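Local coordinates for protein HP0420 homologue (Helicobacter felis, PDB 3LWG) that is of unknown function but adopts a hotdog fold and assembles as a dimer, probably related to the hotdog-fold thioesterases and dehydratases, at residues S77-M82 against F128-F133. Sequence-based numbering, arbitrary orientation.
Sequences SLISSM and FEILVF
The carbonyl oxygen of Glu-129 is gripped from strand 77-82 by a short bond from Ser-80 N (2.8 Å), a weak, longer one from Ser-81 N, and a weak one from Ser-80 OG at 3.2 Å. With chi1 at 59°, Ser-80 OG lies between its own N and carbonyl carbon, beside this oxygen. Ser-80 and Ser-81 both face Glu-129, a classic beta bulge that shifts the antiparallel register by one. Within the bulge, Glu-129 N returns a bond to Ser-81 O (2.9 Å); before it, Leu-78 and Leu-131 are joined by two reciprocal backbone bonds. Glu-129 OE1 lies beside Ser-81 CB, while OE2 makes a salt bridge to Lys-109. In this hotdog fold, strand 77-86 is an edge strand of the chain's own sheet, and its pairing at Ser-81 and Met-82 with the second subunit carries the sheet across the dimer interface; Ser-81 OG bonds to Asn-85 of that subunit. On the face toward helix 57-72, Met-82 and Phe-128 lie side by side: Met-82 SD stands 4.9 Å from the Phe-128 ring centroid, an oblique Met-aromatic contact. Ile-79 CD1 meets Ile-130 CG1 at 3.7 Å, and Ile-130 CG2 packs against Ser-77 CB. Leu-78 and Leu-131 occupy the other face; Leu-131 CD1 rests on Ser-80 CB (3.5 Å), and Leu-78 CD1 meets the Phe-133 ring edge at CE1 (3.7 Å), just past the strand end.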
# COMPACT_ATOMS: atom_id res chain seq x y z
N SER B 77 -10.98 7.84 -9.37
CA SER B 77 -11.18 7.21 -8.07
C SER B 77 -9.85 7.15 -7.32
O SER B 77 -8.77 7.14 -7.94
CB SER B 77 -11.76 5.77 -8.23
OG SER B 77 -10.94 4.99 -9.07
N LEU B 78 -9.91 7.18 -6.00
CA LEU B 78 -8.72 6.81 -5.24
C LEU B 78 -9.03 6.13 -3.95
O LEU B 78 -10.15 6.20 -3.41
CB LEU B 78 -7.74 7.97 -5.01
CG LEU B 78 -8.41 9.24 -4.52
CD1 LEU B 78 -8.99 8.97 -3.20
CD2 LEU B 78 -7.44 10.43 -4.46
N ILE B 79 -8.02 5.44 -3.45
CA ILE B 79 -8.18 4.75 -2.20
C ILE B 79 -8.23 5.76 -1.07
O ILE B 79 -7.31 6.59 -0.96
CB ILE B 79 -6.99 3.81 -1.88
CG1 ILE B 79 -6.78 2.76 -3.00
CG2 ILE B 79 -7.26 3.16 -0.55
CD1 ILE B 79 -7.75 1.67 -2.97
N SER B 80 -9.24 5.67 -0.21
CA SER B 80 -9.33 6.61 0.89
C SER B 80 -9.00 6.00 2.26
O SER B 80 -8.60 6.71 3.17
CB SER B 80 -10.70 7.28 0.95
OG SER B 80 -11.72 6.28 1.09
N SER B 81 -9.19 4.69 2.42
CA SER B 81 -9.03 4.07 3.74
C SER B 81 -8.84 2.59 3.56
O SER B 81 -9.27 2.07 2.55
CB SER B 81 -10.33 4.28 4.56
OG SER B 81 -10.08 3.86 5.89
N MET B 82 -8.22 1.91 4.52
CA MET B 82 -8.17 0.46 4.45
C MET B 82 -8.02 -0.16 5.84
O MET B 82 -7.48 0.49 6.78
CB MET B 82 -7.02 0.01 3.52
CG MET B 82 -5.63 0.26 4.14
SD MET B 82 -4.26 0.16 2.98
CE MET B 82 -4.59 1.48 1.82
N PHE B 128 -10.91 -2.22 1.45
CA PHE B 128 -10.46 -0.90 0.97
C PHE B 128 -11.67 -0.02 0.69
O PHE B 128 -12.61 -0.48 0.08
CB PHE B 128 -9.66 -1.07 -0.31
CG PHE B 128 -8.38 -1.82 -0.09
CD1 PHE B 128 -7.19 -1.14 -0.02
CD2 PHE B 128 -8.39 -3.19 0.11
CE1 PHE B 128 -6.02 -1.80 0.19
CE2 PHE B 128 -7.19 -3.89 0.35
CZ PHE B 128 -6.01 -3.20 0.39
N GLU B 129 -11.62 1.24 1.11
CA GLU B 129 -12.66 2.21 0.72
C GLU B 129 -12.10 3.08 -0.37
O GLU B 129 -10.93 3.48 -0.32
CB GLU B 129 -13.05 3.07 1.93
CG GLU B 129 -13.96 2.30 2.83
CD GLU B 129 -14.31 3.06 4.09
OE1 GLU B 129 -13.46 3.81 4.60
OE2 GLU B 129 -15.46 2.89 4.58
N ILE B 130 -12.92 3.30 -1.38
CA ILE B 130 -12.52 4.05 -2.55
C ILE B 130 -13.55 5.15 -2.77
O ILE B 130 -14.75 4.89 -2.70
CB ILE B 130 -12.46 3.15 -3.79
CG1 ILE B 130 -11.34 2.12 -3.63
CG2 ILE B 130 -12.24 4.00 -5.08
CD1 ILE B 130 -11.16 1.16 -4.82
N LEU B 131 -13.05 6.34 -3.05
CA LEU B 131 -13.92 7.47 -3.32
C LEU B 131 -13.76 7.86 -4.78
O LEU B 131 -12.69 7.73 -5.35
CB LEU B 131 -13.51 8.64 -2.43
CG LEU B 131 -13.72 8.40 -0.94
CD1 LEU B 131 -13.12 9.59 -0.15
CD2 LEU B 131 -15.18 8.20 -0.61
N VAL B 132 -14.86 8.36 -5.38
CA VAL B 132 -14.86 8.82 -6.76
C VAL B 132 -15.15 10.32 -6.79
O VAL B 132 -16.11 10.77 -6.15
CB VAL B 132 -15.96 8.14 -7.55
CG1 VAL B 132 -15.93 8.60 -9.03
CG2 VAL B 132 -15.81 6.62 -7.44
N PHE B 133 -14.29 11.07 -7.48
CA PHE B 133 -14.38 12.54 -7.52
C PHE B 133 -14.77 13.11 -8.87
O PHE B 133 -14.60 12.48 -9.90
CB PHE B 133 -13.05 13.15 -7.11
CG PHE B 133 -12.69 12.84 -5.70
CD1 PHE B 133 -11.89 11.74 -5.41
CD2 PHE B 133 -13.18 13.59 -4.67
CE1 PHE B 133 -11.57 11.45 -4.11
CE2 PHE B 133 -12.85 13.29 -3.36
CZ PHE B 133 -12.05 12.22 -3.09